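Local coordinates for protein carbohydrate kinase, pfkB family (Enterococcus faecalis, PDB 3KTN) that probably phosphorylates a small sugar acid such as 2-keto-3-deoxygluconate, as a magnesium-binding kinase of the pfkB (ribokinase) family, at residues A[5-10]-A[39-44]; A[49-54]-A[73-78]; A[164-169]-A[195-200]; A[9-14]-A[31-36]; A[280-285]-A[301-306]. One frame throughout, in Å; residues are numbered along the deposited sequence.

Contact 1 (A[5-10]-A[39-44]); sequences IAAFGE and NLLANL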
# COMPACT_ATOMS: atom_id res chain seq x y z
N ILE A 5 -24.67 19.02 -21.33
CA ILE A 5 -25.33 18.92 -20.03
C ILE A 5 -24.54 19.50 -18.87
O ILE A 5 -23.35 19.27 -18.74
CB ILE A 5 -25.64 17.44 -19.71
CG1 ILE A 5 -26.35 16.79 -20.91
CG2 ILE A 5 -26.50 17.33 -18.45
CD1 ILE A 5 -26.63 15.31 -20.75
N ALA A 6 -25.23 20.26 -18.03
CA ALA A 6 -24.63 20.86 -16.85
C ALA A 6 -25.39 20.33 -15.64
O ALA A 6 -26.51 19.82 -15.77
CB ALA A 6 -24.74 22.38 -16.91
N ALA A 7 -24.79 20.43 -14.47
CA ALA A 7 -25.43 19.99 -13.25
C ALA A 7 -25.11 20.98 -12.16
O ALA A 7 -23.99 21.49 -12.09
CB ALA A 7 -24.94 18.60 -12.85
N PHE A 8 -26.09 21.27 -11.32
CA PHE A 8 -25.90 22.19 -10.21
C PHE A 8 -25.89 21.30 -8.99
O PHE A 8 -26.90 20.67 -8.67
CB PHE A 8 -27.07 23.18 -10.12
CG PHE A 8 -26.98 24.12 -8.95
CD1 PHE A 8 -25.99 25.09 -8.89
CD2 PHE A 8 -27.87 24.01 -7.89
CE1 PHE A 8 -25.89 25.95 -7.80
CE2 PHE A 8 -27.78 24.85 -6.78
CZ PHE A 8 -26.78 25.83 -6.74
N GLY A 9 -24.75 21.24 -8.31
CA GLY A 9 -24.69 20.37 -7.16
C GLY A 9 -23.49 20.49 -6.24
O GLY A 9 -22.73 21.45 -6.28
N GLU A 10 -23.34 19.45 -5.44
CA GLU A 10 -22.31 19.36 -4.42
C GLU A 10 -21.17 18.37 -4.70
O GLU A 10 -21.39 17.31 -5.29
CB GLU A 10 -23.00 18.98 -3.12
CG GLU A 10 -22.12 18.75 -1.92
CD GLU A 10 -22.83 17.89 -0.89
OE1 GLU A 10 -22.74 18.19 0.32
OE2 GLU A 10 -23.50 16.92 -1.30
N ASN A 39 -20.93 12.22 -10.00
CA ASN A 39 -21.16 10.87 -10.52
C ASN A 39 -21.91 10.92 -11.84
O ASN A 39 -21.57 10.22 -12.80
CB ASN A 39 -21.98 10.02 -9.52
CG ASN A 39 -21.36 9.99 -8.14
OD1 ASN A 39 -20.17 10.28 -7.97
ND2 ASN A 39 -22.16 9.63 -7.14
N LEU A 40 -22.95 11.74 -11.87
CA LEU A 40 -23.77 11.89 -13.06
C LEU A 40 -22.97 12.41 -14.25
O LEU A 40 -22.89 11.75 -15.29
CB LEU A 40 -24.94 12.84 -12.78
CG LEU A 40 -25.89 13.04 -13.97
CD1 LEU A 40 -26.53 11.71 -14.33
CD2 LEU A 40 -26.96 14.07 -13.62
N LEU A 41 -22.37 13.58 -14.09
CA LEU A 41 -21.59 14.18 -15.16
C LEU A 41 -20.39 13.34 -15.59
O LEU A 41 -20.04 13.30 -16.78
CB LEU A 41 -21.13 15.59 -14.76
CG LEU A 41 -22.24 16.59 -14.42
CD1 LEU A 41 -21.62 17.97 -14.22
CD2 LEU A 41 -23.29 16.62 -15.54
N ALA A 42 -19.75 12.67 -14.63
CA ALA A 42 -18.59 11.84 -14.93
C ALA A 42 -18.99 10.72 -15.88
O ALA A 42 -18.31 10.46 -16.87
CB ALA A 42 -18.02 11.24 -13.64
N ASN A 43 -20.10 10.05 -15.58
CA ASN A 43 -20.57 8.96 -16.43
C ASN A 43 -20.97 9.49 -17.81
O ASN A 43 -20.63 8.89 -18.83
CB ASN A 43 -21.75 8.24 -15.78
CG ASN A 43 -21.95 6.84 -16.33
OD1 ASN A 43 -21.35 6.47 -17.35
ND2 ASN A 43 -22.79 6.05 -15.67
N LEU A 44 -21.70 10.60 -17.84
CA LEU A 44 -22.12 11.20 -19.10
C LEU A 44 -20.91 11.64 -19.93
O LEU A 44 -20.91 11.54 -21.16
CB LEU A 44 -23.06 12.39 -18.84
CG LEU A 44 -24.43 12.02 -18.26
CD1 LEU A 44 -25.22 13.28 -17.93
CD2 LEU A 44 -25.19 11.16 -19.26
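Ala7 and Leu41 mark where the two backbones come nearest, with Ala7 CA 7.2 Å from Leu41 CA. Strand 5-8 and helix 39-44 run nearly antiparallel, at 165°, with their axes 9.0 Å apart. This is a helix laid on the central sheet of an alpha/beta ribokinase-like fold. The contact is buried and purely apolar. Leu41 holds its centre, set down on Ala7, whose methyl faces the helix. With CG beside its own backbone N and anti to the carbonyl carbon (chi1 -60°), Leu41 brings that atom over Ala7, and Leu41 CG is 3.7 Å from Ala7 CB. Both methyls touch the same carbon: Leu41 CD1 is 3.6 Å from Ala7 CB, and Leu41 CD2 is 3.7 Å from it. CD2 also lies near the carbonyl oxygen of Ile5. Leu41 and Leu44 both reach Thr51 of the next strand, 50-57, and Leu41 touches Leu53 there too. The helix therefore sits over two neighbouring strands of the sheet. One turn on from Leu41, Leu44 meets the far end of Ile5. These two side chains cross at about a right angle and touch by their end methyls, Ile5 CD1 to Leu44 CD1, at 3.7 Å.

Contact 2 (A[49-54]-A[73-78]); sequences LETALI and LGISDQ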
# COMPACT_ATOMS: atom_id res chain seq x y z
N LEU A 49 -20.44 13.00 -23.82
CA LEU A 49 -21.26 14.19 -23.93
C LEU A 49 -20.45 15.28 -23.26
O LEU A 49 -19.57 14.99 -22.44
CB LEU A 49 -22.59 14.01 -23.20
CG LEU A 49 -23.53 12.92 -23.72
CD1 LEU A 49 -24.82 12.96 -22.93
CD2 LEU A 49 -23.80 13.14 -25.20
N GLU A 50 -20.72 16.53 -23.61
CA GLU A 50 -20.02 17.64 -23.00
C GLU A 50 -20.71 17.92 -21.68
O GLU A 50 -21.93 18.11 -21.64
CB GLU A 50 -20.07 18.87 -23.90
CG GLU A 50 -19.30 18.69 -25.19
CD GLU A 50 -19.27 19.96 -26.01
OE1 GLU A 50 -18.82 21.00 -25.49
OE2 GLU A 50 -19.69 19.91 -27.19
N THR A 51 -19.94 17.96 -20.60
CA THR A 51 -20.51 18.18 -19.28
C THR A 51 -19.78 19.25 -18.49
O THR A 51 -18.59 19.48 -18.70
CB THR A 51 -20.49 16.87 -18.46
OG1 THR A 51 -19.13 16.56 -18.10
CG2 THR A 51 -21.04 15.72 -19.28
N ALA A 52 -20.49 19.90 -17.58
CA ALA A 52 -19.91 20.94 -16.76
C ALA A 52 -20.64 21.00 -15.43
O ALA A 52 -21.87 20.93 -15.39
CB ALA A 52 -20.00 22.29 -17.48
N LEU A 53 -19.89 21.12 -14.35
CA LEU A 53 -20.48 21.18 -13.03
C LEU A 53 -20.53 22.61 -12.50
O LEU A 53 -19.53 23.33 -12.55
CB LEU A 53 -19.68 20.32 -12.05
CG LEU A 53 -20.19 20.27 -10.61
CD1 LEU A 53 -21.58 19.64 -10.58
CD2 LEU A 53 -19.23 19.47 -9.74
N ILE A 54 -21.69 23.01 -12.01
CA ILE A 54 -21.86 24.34 -11.44
C ILE A 54 -21.87 24.15 -9.93
O ILE A 54 -22.79 23.54 -9.39
CB ILE A 54 -23.20 24.98 -11.89
CG1 ILE A 54 -23.28 25.01 -13.41
CG2 ILE A 54 -23.31 26.39 -11.32
CD1 ILE A 54 -24.62 25.47 -13.96
N LEU A 73 -12.01 13.26 -14.70
CA LEU A 73 -13.23 12.52 -15.01
C LEU A 73 -13.85 12.96 -16.34
O LEU A 73 -14.75 12.31 -16.85
CB LEU A 73 -14.26 12.71 -13.89
CG LEU A 73 -13.85 12.09 -12.55
CD1 LEU A 73 -14.74 12.63 -11.43
CD2 LEU A 73 -13.95 10.56 -12.67
N GLY A 74 -13.35 14.06 -16.89
CA GLY A 74 -13.85 14.55 -18.16
C GLY A 74 -14.87 15.66 -18.02
O GLY A 74 -15.48 16.09 -19.00
N ILE A 75 -15.06 16.14 -16.79
CA ILE A 75 -16.02 17.21 -16.52
C ILE A 75 -15.31 18.56 -16.56
O ILE A 75 -14.23 18.73 -15.99
CB ILE A 75 -16.65 17.06 -15.11
CG1 ILE A 75 -17.25 15.67 -14.93
CG2 ILE A 75 -17.75 18.10 -14.91
CD1 ILE A 75 -17.65 15.39 -13.49
N SER A 76 -15.92 19.53 -17.25
CA SER A 76 -15.35 20.86 -17.32
C SER A 76 -15.49 21.50 -15.95
O SER A 76 -16.53 21.38 -15.30
CB SER A 76 -16.10 21.72 -18.35
OG SER A 76 -15.67 23.07 -18.27
N ASP A 77 -14.44 22.20 -15.51
CA ASP A 77 -14.45 22.87 -14.22
C ASP A 77 -14.56 24.38 -14.41
O ASP A 77 -14.33 25.15 -13.47
CB ASP A 77 -13.15 22.53 -13.47
CG ASP A 77 -11.92 23.13 -14.14
OD1 ASP A 77 -11.98 23.39 -15.36
OD2 ASP A 77 -10.89 23.32 -13.46
N GLN A 78 -14.91 24.81 -15.62
CA GLN A 78 -15.03 26.24 -15.92
C GLN A 78 -16.01 26.98 -15.01
O GLN A 78 -15.76 28.13 -14.63
CB GLN A 78 -15.45 26.44 -17.38
CG GLN A 78 -16.82 25.86 -17.72
CD GLN A 78 -17.17 26.01 -19.19
OE1 GLN A 78 -17.13 27.11 -19.74
NE2 GLN A 78 -17.52 24.89 -19.83
O HOH W 1 -17.78 16.54 -20.44
O HOH W 2 -17.91 23.66 -14.75
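Thr51 turns its hydroxyl to the backbone of Ile75, and Ile75 turns a methyl back toward strand 50-54. Thr51 OG1 takes the crowded position between its own backbone N and carbonyl carbon (chi1 71°), and lies 3.5 Å from Ile75 CA. Ile75 CG2 is anti to its backbone N. It rests 3.7 Å from Leu53 N, and also touches Leu53 CB and Thr51 OG1. Ala52 and Ser76 stand beside each other in a single beta bridge, with Ala52 CB 4.0 Å from Ser76 CB. One direct hydrogen bond joins the backbones, from Ser76 N to Thr51 O at 3.0 Å, with the donor tilted from the carbonyl plane. Segment 73-78 leaves helix 61-72 through a Schellman motif at Gly74. It then folds into an ST turn, where Ser76 OG accepts from Gln78 N, before strand 80-82. Two waters stand in for further backbone hydrogen bonds. One takes the N-H of Thr51, bonds Thr51 OG1, and donates to Leu49 O and Gly74 O, the last at 2.8 Å. The second donates to Leu53 O and Ser76 O. The chemistry implies a partly water-mediated join between the strand and the loop, with Ile75 supplying its apolar part.

Contact 3 (A[164-169]-A[195-200]); sequences VCFDFN and DIVFGS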
# COMPACT_ATOMS: atom_id res chain seq x y z
N VAL A 164 -34.77 20.51 -18.06
CA VAL A 164 -34.44 20.45 -16.64
C VAL A 164 -34.62 19.05 -16.06
O VAL A 164 -35.68 18.43 -16.21
CB VAL A 164 -35.31 21.45 -15.84
CG1 VAL A 164 -34.93 21.43 -14.37
CG2 VAL A 164 -35.14 22.85 -16.41
N CYS A 165 -33.58 18.56 -15.38
CA CYS A 165 -33.60 17.24 -14.76
C CYS A 165 -33.46 17.40 -13.26
O CYS A 165 -32.80 18.32 -12.79
CB CYS A 165 -32.44 16.40 -15.30
SG CYS A 165 -32.39 16.36 -17.10
N PHE A 166 -34.09 16.50 -12.52
CA PHE A 166 -34.07 16.57 -11.07
C PHE A 166 -34.15 15.19 -10.44
O PHE A 166 -34.86 14.31 -10.94
CB PHE A 166 -35.27 17.41 -10.61
CG PHE A 166 -35.44 17.48 -9.12
CD1 PHE A 166 -34.56 18.23 -8.34
CD2 PHE A 166 -36.48 16.81 -8.49
CE1 PHE A 166 -34.73 18.31 -6.97
CE2 PHE A 166 -36.66 16.89 -7.11
CZ PHE A 166 -35.78 17.64 -6.35
N ASP A 167 -33.42 15.00 -9.35
CA ASP A 167 -33.43 13.72 -8.66
C ASP A 167 -33.92 13.87 -7.23
O ASP A 167 -33.50 14.78 -6.52
CB ASP A 167 -32.03 13.10 -8.65
CG ASP A 167 -31.05 13.87 -7.77
OD1 ASP A 167 -30.66 13.35 -6.71
OD2 ASP A 167 -30.67 15.00 -8.14
N PHE A 168 -34.82 12.99 -6.83
CA PHE A 168 -35.34 12.99 -5.47
C PHE A 168 -34.17 12.47 -4.63
O PHE A 168 -33.58 11.44 -4.96
CB PHE A 168 -36.52 12.01 -5.34
CG PHE A 168 -37.84 12.58 -5.78
CD1 PHE A 168 -38.74 13.08 -4.84
CD2 PHE A 168 -38.20 12.59 -7.12
CE1 PHE A 168 -39.99 13.58 -5.24
CE2 PHE A 168 -39.44 13.10 -7.53
CZ PHE A 168 -40.33 13.59 -6.59
N ASN A 169 -33.83 13.17 -3.56
CA ASN A 169 -32.74 12.72 -2.70
C ASN A 169 -33.30 12.58 -1.30
O ASN A 169 -32.72 13.04 -0.33
CB ASN A 169 -31.59 13.73 -2.69
CG ASN A 169 -30.29 13.13 -2.18
OD1 ASN A 169 -29.53 13.78 -1.47
ND2 ASN A 169 -30.03 11.89 -2.56
N ASP A 195 -38.51 18.58 -16.30
CA ASP A 195 -38.92 17.83 -17.48
C ASP A 195 -38.65 16.34 -17.26
O ASP A 195 -39.46 15.48 -17.60
CB ASP A 195 -38.15 18.31 -18.71
CG ASP A 195 -38.44 19.76 -19.05
OD1 ASP A 195 -39.62 20.08 -19.34
OD2 ASP A 195 -37.50 20.58 -19.04
N ILE A 196 -37.49 16.04 -16.67
CA ILE A 196 -37.09 14.65 -16.40
C ILE A 196 -36.84 14.50 -14.91
O ILE A 196 -36.03 15.23 -14.33
CB ILE A 196 -35.82 14.28 -17.18
CG1 ILE A 196 -36.04 14.51 -18.67
CG2 ILE A 196 -35.45 12.82 -16.92
CD1 ILE A 196 -34.83 14.24 -19.53
N VAL A 197 -37.54 13.56 -14.29
CA VAL A 197 -37.40 13.35 -12.85
C VAL A 197 -37.01 11.93 -12.47
O VAL A 197 -37.55 10.96 -13.01
CB VAL A 197 -38.71 13.72 -12.13
CG1 VAL A 197 -38.56 13.51 -10.64
CG2 VAL A 197 -39.08 15.17 -12.44
N PHE A 198 -36.07 11.81 -11.54
CA PHE A 198 -35.60 10.52 -11.06
C PHE A 198 -36.09 10.31 -9.63
O PHE A 198 -35.86 11.14 -8.76
CB PHE A 198 -34.07 10.46 -11.11
CG PHE A 198 -33.52 10.50 -12.50
CD1 PHE A 198 -33.61 9.40 -13.34
CD2 PHE A 198 -32.96 11.67 -13.00
CE1 PHE A 198 -33.15 9.46 -14.65
CE2 PHE A 198 -32.50 11.74 -14.31
CZ PHE A 198 -32.60 10.64 -15.14
N GLY A 199 -36.79 9.20 -9.41
CA GLY A 199 -37.31 8.91 -8.09
C GLY A 199 -38.07 7.61 -8.07
O GLY A 199 -38.18 6.93 -9.10
N SER A 200 -38.62 7.25 -6.91
CA SER A 200 -39.37 6.00 -6.79
C SER A 200 -40.81 6.22 -6.35
O SER A 200 -41.19 7.32 -5.95
CB SER A 200 -38.70 5.10 -5.76
OG SER A 200 -38.86 5.64 -4.46
O HOH W 3 -33.64 9.83 -7.04
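Phe168 presents the edge of its ring to the strand beside it. Phe198 O lies in the ring plane, 3.2 Å from Phe168 CD2. Val197 CG1 also comes in at the edge, a tight 3.3 Å from Phe168 CE2. Gly199 CA approaches the same ring obliquely. The Phe166 ring likewise meets Val197 CG1 at its edge, more loosely, and packs edge-to-face with Tyr187. The Phe198 ring is on the other face of the sheet, with Cys165 and Ile196. Phe166 O approaches it obliquely, and helix 278-291 packs against it through Ala283 and Ile286. On that face Cys165 SG also rests 4.0 Å from Ile196 CB. Between the faces the backbones form a parallel ladder, axes 4.7 Å apart and 12° from parallel. Its rungs are Phe166 N to Ile196 O, Phe198 N to Phe166 O, and a nearly straight bond from Phe168 N to Phe198 O. At the start of the ladder Val164 O is gripped twice, by Asp195 N at 2.8 Å and Ile196 N at 3.0 Å. The carboxylate of Asp195 swings back to take Val164 N on the anti lone pair of OD2, at 2.9 Å. Asp167 OD2 turns out of the pair and accepts from Gly137 N. Strand 163-167, helix 177-190 and strand 196-198 make a beta-alpha-beta unit, the repeating element of the parallel core of ribokinase-like kinases.

Contact 4 (A[9-14]-A[31-36]); sequences GEVMLR and MNFVGT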
# COMPACT_ATOMS: atom_id res chain seq x y z
N GLY A 9 -24.75 21.24 -8.31
CA GLY A 9 -24.69 20.37 -7.16
C GLY A 9 -23.49 20.49 -6.24
O GLY A 9 -22.73 21.45 -6.28
N GLU A 10 -23.34 19.45 -5.44
CA GLU A 10 -22.31 19.36 -4.42
C GLU A 10 -21.17 18.37 -4.70
O GLU A 10 -21.39 17.31 -5.29
CB GLU A 10 -23.00 18.98 -3.12
CG GLU A 10 -22.12 18.75 -1.92
CD GLU A 10 -22.83 17.89 -0.89
OE1 GLU A 10 -22.74 18.19 0.32
OE2 GLU A 10 -23.50 16.92 -1.30
N VAL A 11 -19.97 18.74 -4.29
CA VAL A 11 -18.79 17.89 -4.41
C VAL A 11 -18.47 17.47 -2.98
O VAL A 11 -18.42 18.32 -2.09
CB VAL A 11 -17.56 18.63 -4.95
CG1 VAL A 11 -16.32 17.75 -4.77
CG2 VAL A 11 -17.74 18.98 -6.41
N MSE A 12 -18.27 16.18 -2.76
CA MSE A 12 -17.93 15.67 -1.43
C MSE A 12 -16.69 14.79 -1.48
O MSE A 12 -16.36 14.20 -2.51
CB MSE A 12 -19.07 14.83 -0.85
CG MSE A 12 -20.22 15.60 -0.23
SE MSE A 12 -21.32 14.41 0.83
CE MSE A 12 -20.52 14.70 2.56
N LEU A 13 -16.01 14.70 -0.35
CA LEU A 13 -14.83 13.85 -0.21
C LEU A 13 -15.34 12.52 0.34
O LEU A 13 -16.09 12.51 1.30
CB LEU A 13 -13.85 14.43 0.81
CG LEU A 13 -12.81 15.49 0.49
CD1 LEU A 13 -13.32 16.46 -0.54
CD2 LEU A 13 -12.43 16.21 1.78
N ARG A 14 -14.93 11.41 -0.27
CA ARG A 14 -15.30 10.10 0.24
C ARG A 14 -14.02 9.41 0.69
O ARG A 14 -13.05 9.35 -0.06
CB ARG A 14 -15.98 9.23 -0.81
CG ARG A 14 -16.18 7.80 -0.32
CD ARG A 14 -16.83 6.89 -1.36
NE ARG A 14 -16.54 5.49 -1.08
CZ ARG A 14 -17.11 4.46 -1.71
NH1 ARG A 14 -18.02 4.68 -2.65
NH2 ARG A 14 -16.77 3.21 -1.39
N MSE A 31 -9.07 8.31 -0.87
CA MSE A 31 -10.04 9.40 -0.89
C MSE A 31 -10.43 9.71 -2.33
O MSE A 31 -9.61 9.61 -3.23
CB MSE A 31 -9.44 10.66 -0.26
CG MSE A 31 -10.31 11.91 -0.42
SE MSE A 31 -9.40 13.57 0.08
CE MSE A 31 -8.65 14.03 -1.64
N ASN A 32 -11.68 10.09 -2.54
CA ASN A 32 -12.12 10.46 -3.88
C ASN A 32 -13.10 11.61 -3.80
O ASN A 32 -13.71 11.84 -2.75
CB ASN A 32 -12.76 9.26 -4.60
CG ASN A 32 -11.78 8.11 -4.80
OD1 ASN A 32 -11.66 7.22 -3.96
ND2 ASN A 32 -11.04 8.15 -5.91
N PHE A 33 -13.24 12.33 -4.90
CA PHE A 33 -14.18 13.44 -4.98
C PHE A 33 -15.40 12.88 -5.68
O PHE A 33 -15.33 12.46 -6.82
CB PHE A 33 -13.58 14.60 -5.78
CG PHE A 33 -12.49 15.33 -5.05
CD1 PHE A 33 -12.81 16.36 -4.17
CD2 PHE A 33 -11.16 14.95 -5.19
CE1 PHE A 33 -11.80 17.01 -3.44
CE2 PHE A 33 -10.15 15.59 -4.47
CZ PHE A 33 -10.47 16.62 -3.60
N VAL A 34 -16.51 12.85 -4.95
CA VAL A 34 -17.75 12.32 -5.47
C VAL A 34 -18.89 13.30 -5.17
O VAL A 34 -18.67 14.41 -4.69
CB VAL A 34 -18.06 10.93 -4.84
CG1 VAL A 34 -16.92 9.95 -5.14
CG2 VAL A 34 -18.21 11.07 -3.33
N GLY A 35 -20.11 12.85 -5.46
CA GLY A 35 -21.30 13.65 -5.26
C GLY A 35 -22.26 13.31 -6.38
O GLY A 35 -21.82 12.88 -7.45
N THR A 36 -23.56 13.48 -6.16
CA THR A 36 -24.56 13.19 -7.19
C THR A 36 -24.21 13.84 -8.53
O THR A 36 -24.18 13.17 -9.55
CB THR A 36 -25.97 13.66 -6.77
OG1 THR A 36 -26.47 12.77 -5.76
CG2 THR A 36 -26.94 13.65 -7.95
O HOH W 4 -24.14 15.16 -3.69
O HOH W 5 -13.01 6.80 -1.54
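Met12 N donates to Val34 O at 2.6 Å, the shortest polar bond here, and it is nearly straight at 173°. Met12 and Met31 are selenomethionine in this crystal. Val34 N returns a bond to Met12 O, and Arg14 and Asn32 form the next hydrogen-bonded pair of this antiparallel beta hairpin. Between them, Leu13 and Phe33 are a non-hydrogen-bonded pair. Their side chains lie side by side and point the same way. Leu13 CD1 comes obliquely to the Phe33 ring, close at 3.3 Å from CE1. Val11 CG1 meets the edge of that ring, 3.8 Å from CD1. Met31 SE touches Leu13 CG at 3.9 Å. On the other face Arg14 CB packs on Val34 CG2 at 3.8 Å. The arginine has CG anti to its backbone N (chi1 172°), and the chain stays extended as far as NE. Its guanidinium forms salt bridges with Asp316 and with Asp274, a residue of the magnesium site. Arg14 may thus help to order that site. At the far end Gly35 takes the N-cap position of helix 36-46 with positive phi; a CB here would run into Glu10 O. A water accepts from Thr36 N and donates to Glu10 OE2, whose carboxylate also pairs with Arg108. The hairpin belongs to a small four-stranded sheet, with strand 28-34 outermost within the chain. Strand 88-93 flanks strand 12-16, Met31 makes backbone hydrogen bonds to a neighbouring subunit and packs on its Phe91, and helix 61-72 covers Phe33 through Ala65 and Ala69.

Contact 5 (A[280-285]-A[301-306]); sequences DAYAAG and TFATVN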
# COMPACT_ATOMS: atom_id res chain seq x y z
N ASP A 280 -26.94 7.01 -9.54
CA ASP A 280 -26.58 8.04 -10.51
C ASP A 280 -26.15 7.45 -11.85
O ASP A 280 -26.18 8.15 -12.87
CB ASP A 280 -25.49 8.95 -9.94
CG ASP A 280 -25.88 9.57 -8.62
OD1 ASP A 280 -27.03 10.05 -8.52
OD2 ASP A 280 -25.05 9.58 -7.68
N ALA A 281 -25.76 6.18 -11.85
CA ALA A 281 -25.36 5.53 -13.10
C ALA A 281 -26.64 5.20 -13.89
O ALA A 281 -26.65 5.26 -15.12
CB ALA A 281 -24.58 4.25 -12.81
N TYR A 282 -27.71 4.86 -13.18
CA TYR A 282 -28.98 4.57 -13.84
C TYR A 282 -29.47 5.86 -14.51
O TYR A 282 -29.84 5.86 -15.69
CB TYR A 282 -30.03 4.10 -12.84
CG TYR A 282 -31.36 3.76 -13.49
CD1 TYR A 282 -31.50 2.62 -14.27
CD2 TYR A 282 -32.47 4.61 -13.36
CE1 TYR A 282 -32.70 2.31 -14.91
CE2 TYR A 282 -33.69 4.31 -13.99
CZ TYR A 282 -33.79 3.16 -14.76
OH TYR A 282 -34.96 2.85 -15.40
N ALA A 283 -29.45 6.96 -13.76
CA ALA A 283 -29.88 8.25 -14.28
C ALA A 283 -29.05 8.66 -15.49
O ALA A 283 -29.59 9.17 -16.48
CB ALA A 283 -29.79 9.30 -13.20
N ALA A 284 -27.74 8.43 -15.42
CA ALA A 284 -26.86 8.78 -16.53
C ALA A 284 -27.26 8.00 -17.77
O ALA A 284 -27.20 8.52 -18.89
CB ALA A 284 -25.41 8.48 -16.18
N GLY A 285 -27.65 6.74 -17.57
CA GLY A 285 -28.06 5.91 -18.69
C GLY A 285 -29.37 6.41 -19.29
O GLY A 285 -29.54 6.39 -20.51
N THR A 301 -33.40 -0.33 -20.83
CA THR A 301 -32.56 -1.53 -20.86
C THR A 301 -31.10 -1.12 -20.69
O THR A 301 -30.36 -1.71 -19.89
CB THR A 301 -32.70 -2.28 -22.20
OG1 THR A 301 -33.99 -2.89 -22.28
CG2 THR A 301 -31.63 -3.35 -22.32
N PHE A 302 -30.68 -0.12 -21.44
CA PHE A 302 -29.32 0.39 -21.40
C PHE A 302 -28.99 0.90 -19.99
O PHE A 302 -27.94 0.58 -19.43
CB PHE A 302 -29.17 1.51 -22.41
CG PHE A 302 -27.80 2.11 -22.46
CD1 PHE A 302 -26.84 1.61 -23.33
CD2 PHE A 302 -27.47 3.19 -21.65
CE1 PHE A 302 -25.57 2.17 -23.39
CE2 PHE A 302 -26.20 3.76 -21.70
CZ PHE A 302 -25.25 3.25 -22.58
N ALA A 303 -29.89 1.71 -19.43
CA ALA A 303 -29.70 2.29 -18.11
C ALA A 303 -29.65 1.28 -16.96
O ALA A 303 -28.87 1.44 -16.02
CB ALA A 303 -30.79 3.32 -17.84
N THR A 304 -30.47 0.23 -17.04
CA THR A 304 -30.49 -0.79 -16.00
C THR A 304 -29.17 -1.56 -15.99
O THR A 304 -28.61 -1.83 -14.93
CB THR A 304 -31.68 -1.77 -16.20
OG1 THR A 304 -32.90 -1.02 -16.31
CG2 THR A 304 -31.80 -2.72 -15.01
N VAL A 305 -28.67 -1.90 -17.18
CA VAL A 305 -27.40 -2.61 -17.28
C VAL A 305 -26.29 -1.71 -16.71
O VAL A 305 -25.40 -2.17 -16.00
CB VAL A 305 -27.07 -2.98 -18.74
CG1 VAL A 305 -25.65 -3.53 -18.84
CG2 VAL A 305 -28.06 -4.01 -19.24
N ASN A 306 -26.35 -0.42 -17.03
CA ASN A 306 -25.36 0.52 -16.53
C ASN A 306 -25.42 0.55 -15.00
O ASN A 306 -24.39 0.61 -14.33
CB ASN A 306 -25.61 1.92 -17.08
CG ASN A 306 -24.39 2.81 -16.98
OD1 ASN A 306 -23.28 2.39 -17.30
ND2 ASN A 306 -24.57 4.05 -16.54
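Gly285 and Ala303 form the tight part of this helix pair, with Gly285 CA only 4.0 Å from Ala303 CA. Helices 280-285 and 301-306 run antiparallel at 155°, and their axes come to 7.5 Å. Gly285 has no CB to strike Ala303 CA, and Ala303 adds only a methyl, its CB 3.5 Å from Tyr282 O. Tyr282 closes one flank. Its CG is anti to the backbone N (chi1 -179°), and the ring lies alongside Thr304. Tyr282 CE1 is 3.6 Å from Ala303 CB, while Thr304 OG1 sits at the ring edge. That hydroxyl is bonded to Val300 O. On the other flank the fit is looser: Phe302 CD2 stays 4.0 Å from Gly285 O, and the ring turns to Trp294 and Phe47. Thr301, pointing away from the partner helix, is partly exposed. Helix 278-291 starts at the GAGD signature of pfkB kinases, whose aspartate is Asp280. One polar bond crosses the buried interface. Asn306 ND2 donates to Ala281 O at 2.8 Å, from above the carbonyl plane. Gly285 N reaches the same oxygen from the opposite face, at 3.0 Å. Asn306 OD1 is bonded to Thr320. The buried amide is thus held at both its ends, and the one hydrogen bond between the two segments is a side-chain to backbone bond.

Overall arrangement
From the N terminus, strand 4-8 passes into segment 9-14, so contacts 1 and 4 start from the same stretch and share Gly9 and Glu10. Contact 4 closes the hairpin 12-16/28-34. Contact 1 encloses it, returning helix 36-46 to strand 4-8. Contact 2 follows in series and closes the loop over helix 61-72; its strand 50-57 bonds to strand 4-8 of contact 1. Contact 3 comes later in the same large sheet, without touching contacts 1 or 2. Contact 5 pairs two helices near the C-terminal end. It meets contact 1 through Asp280 and Asn39, contact 3 through Ala283 and Phe198, and contact 4 through Asp280 and Thr36, so helix 278-291 lies between helix 36-46 and strand 196-198 of the large sheet.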